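PDB 6FKK: MIP07328p from Drosophila melanogaster, which probably acts as a chemorepellent axon guidance cue by binding semaphorin receptors through its extracellular sema domain. Local coordinates for residues Ile177-Glu185 against Asp236-Trp247. Numbering follows the deposited sequence.
Sequences IYRENLRTE and DRGGPYSHGKSW
Three hydrogen bonds join W247, D236 and K245 to the 177-185 segment, and each uses a main-chain carbonyl as acceptor. The indole NE1 of W247 donates to I177 O at 3.0 Å, almost straight; the oxygen lies in the ring plane, whereas the donor sits well above the plane of the carbonyl. R179 NH2 meets D236 O at 2.9 Å, on a lone pair and within the guanidinium plane. With CG anti to the backbone N (chi1 -169°) and bends at chi2 and chi3, the R179 chain carries this group past CZ3 and CH2 of the indole, obliquely to the ring, the two planes 51° apart. The backbone bond R183 N to K245 O measures 3.0 Å.

The van der Waals part centres on L182 and W247. L182 CB lies over one face of the six-membered ring, 4.3 Å from its centroid and only 7° off the normal, a CH-pi contact. Beyond CB the leucine forks, its methyls packing against main-chain atoms: CD1 approaches D236 O, while CD2 reaches G238 CA at 3.7 Å and the carbonyls of G244 and S246. T184 CG2 packs near W247 CD1, and Y163 of strand 161-165 touches both R179 and W247.

At the other end, E185 OE1 nears S246 CB, while E185 OE2 forms a salt bridge with K359, which also bonds S246 OG.

Within the sema domain, a beta-propeller fold, the contact joins the turn after edge strand 175-178 to the loop between strands 225-233 and 251-259. The in-plane bond and facial CH-pi contact together restrict the indole's rotation, and its buried N-H is satisfied.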
ATOM      1  N   ILE A 177      -8.929  -5.876 -14.392  1.00 51.92           N
ATOM      2  CA  ILE A 177      -9.597  -5.088 -13.364  1.00 45.75           C
ATOM      3  C   ILE A 177     -11.087  -5.142 -13.670  1.00 49.37           C
ATOM      4  O   ILE A 177     -11.507  -4.800 -14.781  1.00 56.36           O
ATOM      5  CB  ILE A 177      -9.088  -3.635 -13.331  1.00 44.06           C
ATOM      6  CG1 ILE A 177      -7.573  -3.602 -13.111  1.00 36.62           C
ATOM      7  CG2 ILE A 177      -9.794  -2.857 -12.241  1.00 46.09           C
ATOM      8  CD1 ILE A 177      -6.998  -2.202 -13.011  1.00 42.21           C
ATOM      9  N   TYR A 178     -11.879  -5.583 -12.696  1.00 48.31           N
ATOM     10  CA  TYR A 178     -13.256  -5.979 -12.951  1.00 54.60           C
ATOM     11  C   TYR A 178     -14.197  -5.381 -11.913  1.00 55.01           C
ATOM     12  O   TYR A 178     -13.833  -5.210 -10.745  1.00 43.43           O
ATOM     13  CB  TYR A 178     -13.369  -7.511 -12.962  1.00 45.55           C
ATOM     14  CG  TYR A 178     -14.773  -8.048 -13.096  1.00 58.95           C
ATOM     15  CD1 TYR A 178     -15.404  -8.096 -14.329  1.00 61.28           C
ATOM     16  CD2 TYR A 178     -15.460  -8.525 -11.989  1.00 63.33           C
ATOM     17  CE1 TYR A 178     -16.684  -8.595 -14.454  1.00 70.35           C
ATOM     18  CE2 TYR A 178     -16.742  -9.024 -12.103  1.00 60.12           C
ATOM     19  CZ  TYR A 178     -17.349  -9.057 -13.338  1.00 64.47           C
ATOM     20  OH  TYR A 178     -18.625  -9.552 -13.461  1.00 70.74           O
ATOM     21  N   ARG A 179     -15.418  -5.072 -12.359  1.00 52.18           N
ATOM     22  CA  ARG A 179     -16.483  -4.559 -11.500  1.00 46.56           C
ATOM     23  C   ARG A 179     -17.806  -4.530 -12.257  1.00 63.69           C
ATOM     24  O   ARG A 179     -17.932  -3.815 -13.257  1.00 82.44           O
ATOM     25  CB  ARG A 179     -16.138  -3.156 -10.983  1.00 44.86           C
ATOM     26  CG  ARG A 179     -17.046  -2.623  -9.867  1.00 45.80           C
ATOM     27  CD  ARG A 179     -18.328  -1.970 -10.388  1.00 47.38           C
ATOM     28  NE  ARG A 179     -18.083  -1.071 -11.513  1.00 64.40           N
ATOM     29  CZ  ARG A 179     -19.040  -0.461 -12.207  1.00 58.89           C
ATOM     30  NH1 ARG A 179     -20.314  -0.649 -11.892  1.00 77.80           N
ATOM     31  NH2 ARG A 179     -18.724   0.339 -13.217  1.00 57.35           N
ATOM     32  N   GLU A 180     -18.798  -5.287 -11.780  1.00 63.84           N
ATOM     33  CA  GLU A 180     -20.156  -5.269 -12.332  1.00 70.97           C
ATOM     34  C   GLU A 180     -20.139  -5.476 -13.848  1.00 78.43           C
ATOM     35  O   GLU A 180     -20.644  -4.662 -14.626  1.00 74.32           O
ATOM     36  CB  GLU A 180     -20.879  -3.971 -11.948  1.00102.36           C
ATOM     37  CG  GLU A 180     -22.374  -3.900 -12.293  1.00124.62           C
ATOM     38  CD  GLU A 180     -23.255  -4.760 -11.400  1.00141.35           C
ATOM     39  OE1 GLU A 180     -22.721  -5.534 -10.577  1.00148.21           O
ATOM     40  OE2 GLU A 180     -24.494  -4.657 -11.523  1.00139.20           O
ATOM     41  N   ASN A 181     -19.522  -6.581 -14.264  1.00 95.63           N
ATOM     42  CA  ASN A 181     -19.449  -6.975 -15.672  1.00 93.81           C
ATOM     43  C   ASN A 181     -18.800  -5.892 -16.535  1.00 76.22           C
ATOM     44  O   ASN A 181     -19.216  -5.642 -17.668  1.00 74.88           O
ATOM     45  CB  ASN A 181     -20.828  -7.350 -16.215  1.00 94.05           C
ATOM     46  CG  ASN A 181     -20.750  -8.366 -17.331  1.00106.72           C
ATOM     47  OD1 ASN A 181     -19.743  -9.059 -17.480  1.00 87.42           O
ATOM     48  ND2 ASN A 181     -21.811  -8.462 -18.124  1.00118.41           N
ATOM     49  N   LEU A 182     -17.773  -5.240 -15.991  1.00 56.66           N
ATOM     50  CA  LEU A 182     -16.933  -4.311 -16.737  1.00 48.52           C
ATOM     51  C   LEU A 182     -15.481  -4.677 -16.472  1.00 54.24           C
ATOM     52  O   LEU A 182     -15.034  -4.645 -15.321  1.00 45.61           O
ATOM     53  CB  LEU A 182     -17.203  -2.858 -16.333  1.00 55.40           C
ATOM     54  CG  LEU A 182     -18.424  -2.176 -16.949  1.00 65.12           C
ATOM     55  CD1 LEU A 182     -18.550  -0.747 -16.443  1.00 68.17           C
ATOM     56  CD2 LEU A 182     -18.338  -2.204 -18.465  1.00 61.34           C
ATOM     57  N   ARG A 183     -14.748  -5.025 -17.528  1.00 46.70           N
ATOM     58  CA  ARG A 183     -13.388  -5.517 -17.373  1.00 52.16           C
ATOM     59  C   ARG A 183     -12.470  -4.865 -18.396  1.00 58.67           C
ATOM     60  O   ARG A 183     -12.908  -4.384 -19.444  1.00 54.73           O
ATOM     61  CB  ARG A 183     -13.315  -7.042 -17.522  1.00 47.64           C
ATOM     62  CG  ARG A 183     -13.637  -7.541 -18.922  1.00 57.28           C
ATOM     63  CD  ARG A 183     -13.081  -8.938 -19.146  1.00 64.03           C
ATOM     64  NE  ARG A 183     -11.621  -8.936 -19.173  1.00 57.29           N
ATOM     65  CZ  ARG A 183     -10.872 -10.034 -19.184  1.00 68.19           C
ATOM     66  NH1 ARG A 183     -11.443 -11.230 -19.164  1.00 87.50           N
ATOM     67  NH2 ARG A 183      -9.549  -9.935 -19.209  1.00 54.14           N
ATOM     68  N   THR A 184     -11.180  -4.862 -18.072  1.00 53.19           N
ATOM     69  CA  THR A 184     -10.165  -4.427 -19.014  1.00 51.64           C
ATOM     70  C   THR A 184     -10.060  -5.416 -20.173  1.00 66.37           C
ATOM     71  O   THR A 184     -10.460  -6.579 -20.072  1.00 75.13           O
ATOM     72  CB  THR A 184      -8.813  -4.287 -18.318  1.00 41.09           C
ATOM     73  OG1 THR A 184      -8.520  -5.492 -17.599  1.00 65.85           O
ATOM     74  CG2 THR A 184      -8.836  -3.118 -17.350  1.00 51.64           C
ATOM     75  N   GLU A 185      -9.509  -4.935 -21.286  1.00 58.16           N
ATOM     76  CA  GLU A 185      -9.476  -5.724 -22.511  1.00 60.33           C
ATOM     77  C   GLU A 185      -8.633  -6.977 -22.325  1.00 66.03           C
ATOM     78  O   GLU A 185      -7.462  -6.901 -21.937  1.00 78.07           O
ATOM     79  CB  GLU A 185      -8.938  -4.879 -23.666  1.00 66.34           C
ATOM     80  CG  GLU A 185      -9.779  -3.650 -23.997  1.00 92.95           C
ATOM     81  CD  GLU A 185     -11.161  -3.994 -24.533  1.00109.93           C
ATOM     82  OE1 GLU A 185     -12.010  -4.475 -23.753  1.00113.23           O
ATOM     83  OE2 GLU A 185     -11.399  -3.783 -25.741  1.00117.28           O
ATOM     84  N   ASP A 236     -19.037   4.409 -14.430  1.00 61.45           N
ATOM     85  CA  ASP A 236     -18.873   3.862 -15.770  1.00 51.93           C
ATOM     86  C   ASP A 236     -19.929   2.794 -16.026  1.00 58.75           C
ATOM     87  O   ASP A 236     -20.087   1.858 -15.236  1.00 69.38           O
ATOM     88  CB  ASP A 236     -17.466   3.280 -15.929  1.00 44.99           C
ATOM     89  CG  ASP A 236     -17.036   3.161 -17.385  1.00 46.43           C
ATOM     90  OD1 ASP A 236     -17.913   3.019 -18.264  1.00 46.98           O
ATOM     91  OD2 ASP A 236     -15.814   3.210 -17.648  1.00 43.76           O
ATOM     92  N   ARG A 237     -20.670   2.944 -17.125  1.00 50.60           N
ATOM     93  CA  ARG A 237     -21.669   1.967 -17.537  1.00 67.17           C
ATOM     94  C   ARG A 237     -21.254   1.217 -18.798  1.00 74.53           C
ATOM     95  O   ARG A 237     -22.100   0.597 -19.453  1.00 72.33           O
ATOM     96  CB  ARG A 237     -23.024   2.640 -17.766  1.00 71.43           C
ATOM     97  CG  ARG A 237     -23.595   3.383 -16.574  1.00 73.35           C
ATOM     98  CD  ARG A 237     -25.011   3.838 -16.889  1.00 94.45           C
ATOM     99  NE  ARG A 237     -25.402   5.029 -16.143  1.00119.67           N
ATOM    100  CZ  ARG A 237     -26.499   5.735 -16.397  1.00129.70           C
ATOM    101  NH1 ARG A 237     -27.310   5.367 -17.380  1.00138.02           N
ATOM    102  NH2 ARG A 237     -26.784   6.811 -15.675  1.00123.41           N
ATOM    103  N   GLY A 238     -19.974   1.263 -19.156  1.00 64.48           N
ATOM    104  CA  GLY A 238     -19.521   0.673 -20.397  1.00 51.54           C
ATOM    105  C   GLY A 238     -19.834   1.551 -21.594  1.00 68.38           C
ATOM    106  O   GLY A 238     -20.451   2.613 -21.494  1.00 75.36           O
ATOM    107  N   GLY A 239     -19.390   1.085 -22.758  1.00 70.22           N
ATOM    108  CA  GLY A 239     -19.598   1.804 -23.992  1.00 71.06           C
ATOM    109  C   GLY A 239     -20.706   1.208 -24.834  1.00 61.44           C
ATOM    110  O   GLY A 239     -21.428   0.301 -24.407  1.00 69.25           O
ATOM    111  N   PRO A 240     -20.860   1.708 -26.055  1.00 58.78           N
ATOM    112  CA  PRO A 240     -21.927   1.216 -26.926  1.00 70.86           C
ATOM    113  C   PRO A 240     -21.566  -0.105 -27.584  1.00 73.67           C
ATOM    114  O   PRO A 240     -20.401  -0.394 -27.865  1.00 81.00           O
ATOM    115  CB  PRO A 240     -22.057   2.327 -27.974  1.00 73.17           C
ATOM    116  CG  PRO A 240     -20.668   2.859 -28.085  1.00 80.54           C
ATOM    117  CD  PRO A 240     -20.087   2.791 -26.690  1.00 60.58           C
ATOM    118  N   TYR A 241     -22.602  -0.913 -27.817  1.00 75.04           N
ATOM    119  CA  TYR A 241     -22.518  -2.141 -28.614  1.00 74.54           C
ATOM    120  C   TYR A 241     -21.498  -3.077 -27.978  1.00 74.35           C
ATOM    121  O   TYR A 241     -21.665  -3.430 -26.797  1.00 66.60           O
ATOM    122  CB  TYR A 241     -22.251  -1.749 -30.069  1.00 67.46           C
ATOM    123  CG  TYR A 241     -23.343  -0.898 -30.680  1.00 80.19           C
ATOM    124  CD1 TYR A 241     -24.648  -0.962 -30.206  1.00 82.68           C
ATOM    125  CD2 TYR A 241     -23.070  -0.027 -31.727  1.00 94.90           C
ATOM    126  CE1 TYR A 241     -25.650  -0.187 -30.759  1.00 88.10           C
ATOM    127  CE2 TYR A 241     -24.067   0.754 -32.288  1.00 97.43           C
ATOM    128  CZ  TYR A 241     -25.355   0.669 -31.799  1.00 89.73           C
ATOM    129  OH  TYR A 241     -26.351   1.442 -32.353  1.00 92.07           O
ATOM    130  N   SER A 242     -20.450  -3.501 -28.689  1.00 75.17           N
ATOM    131  CA  SER A 242     -19.498  -4.471 -28.158  1.00 67.42           C
ATOM    132  C   SER A 242     -18.636  -3.908 -27.037  1.00 78.25           C
ATOM    133  O   SER A 242     -17.959  -4.683 -26.352  1.00 77.89           O
ATOM    134  CB  SER A 242     -18.609  -4.997 -29.287  1.00 63.35           C
ATOM    135  OG  SER A 242     -18.135  -3.938 -30.102  1.00 70.99           O
ATOM    136  N   HIS A 243     -18.640  -2.595 -26.831  1.00 78.83           N
ATOM    137  CA  HIS A 243     -17.904  -1.988 -25.733  1.00 69.31           C
ATOM    138  C   HIS A 243     -18.668  -2.035 -24.416  1.00 59.27           C
ATOM    139  O   HIS A 243     -18.212  -1.443 -23.433  1.00 67.01           O
ATOM    140  CB  HIS A 243     -17.556  -0.534 -26.069  1.00 70.15           C
ATOM    141  CG  HIS A 243     -16.913  -0.354 -27.410  1.00 66.41           C
ATOM    142  ND1 HIS A 243     -15.584  -0.635 -27.642  1.00 63.26           N
ATOM    143  CD2 HIS A 243     -17.413   0.094 -28.586  1.00 61.66           C
ATOM    144  CE1 HIS A 243     -15.295  -0.375 -28.905  1.00 58.44           C
ATOM    145  NE2 HIS A 243     -16.388   0.068 -29.499  1.00 65.93           N
ATOM    146  N   GLY A 244     -19.810  -2.724 -24.373  1.00 57.32           N
ATOM    147  CA  GLY A 244     -20.657  -2.706 -23.192  1.00 58.27           C
ATOM    148  C   GLY A 244     -20.097  -3.454 -21.999  1.00 64.59           C
ATOM    149  O   GLY A 244     -20.588  -3.266 -20.882  1.00 68.93           O
ATOM    150  N   LYS A 245     -19.088  -4.300 -22.207  1.00 64.16           N
ATOM    151  CA  LYS A 245     -18.483  -5.064 -21.124  1.00 60.77           C
ATOM    152  C   LYS A 245     -17.077  -4.589 -20.781  1.00 55.66           C
ATOM    153  O   LYS A 245     -16.382  -5.252 -20.005  1.00 75.10           O
ATOM    154  CB  LYS A 245     -18.453  -6.553 -21.474  1.00 68.30           C
ATOM    155  CG  LYS A 245     -19.815  -7.221 -21.507  1.00 74.36           C
ATOM    156  CD  LYS A 245     -19.669  -8.720 -21.724  1.00 87.13           C
ATOM    157  CE  LYS A 245     -21.014  -9.425 -21.685  1.00 88.62           C
ATOM    158  NZ  LYS A 245     -20.867 -10.900 -21.825  1.00 83.52           N
ATOM    159  N   SER A 246     -16.642  -3.461 -21.336  1.00 57.38           N
ATOM    160  CA  SER A 246     -15.302  -2.944 -21.117  1.00 56.88           C
ATOM    161  C   SER A 246     -15.368  -1.525 -20.569  1.00 51.07           C
ATOM    162  O   SER A 246     -16.347  -0.804 -20.786  1.00 54.55           O
ATOM    163  CB  SER A 246     -14.480  -2.967 -22.413  1.00 60.19           C
ATOM    164  OG  SER A 246     -15.193  -2.371 -23.483  1.00 79.10           O
ATOM    165  N   TRP A 247     -14.320  -1.132 -19.851  1.00 47.50           N
ATOM    166  CA  TRP A 247     -14.253   0.219 -19.316  1.00 45.64           C
ATOM    167  C   TRP A 247     -14.167   1.238 -20.445  1.00 62.49           C
ATOM    168  O   TRP A 247     -13.633   0.966 -21.524  1.00 74.40           O
ATOM    169  CB  TRP A 247     -13.039   0.383 -18.400  1.00 41.99           C
ATOM    170  CG  TRP A 247     -13.010  -0.514 -17.200  1.00 46.16           C
ATOM    171  CD1 TRP A 247     -12.324  -1.688 -17.070  1.00 57.34           C
ATOM    172  CD2 TRP A 247     -13.670  -0.297 -15.948  1.00 45.82           C
ATOM    173  NE1 TRP A 247     -12.524  -2.218 -15.818  1.00 56.30           N
ATOM    174  CE2 TRP A 247     -13.347  -1.382 -15.110  1.00 43.14           C
ATOM    175  CE3 TRP A 247     -14.508   0.710 -15.456  1.00 52.84           C
ATOM    176  CZ2 TRP A 247     -13.833  -1.491 -13.810  1.00 43.30           C
ATOM    177  CZ3 TRP A 247     -14.988   0.599 -14.165  1.00 45.70           C
ATOM    178  CH2 TRP A 247     -14.649  -0.492 -13.357  1.00 51.16           C
TER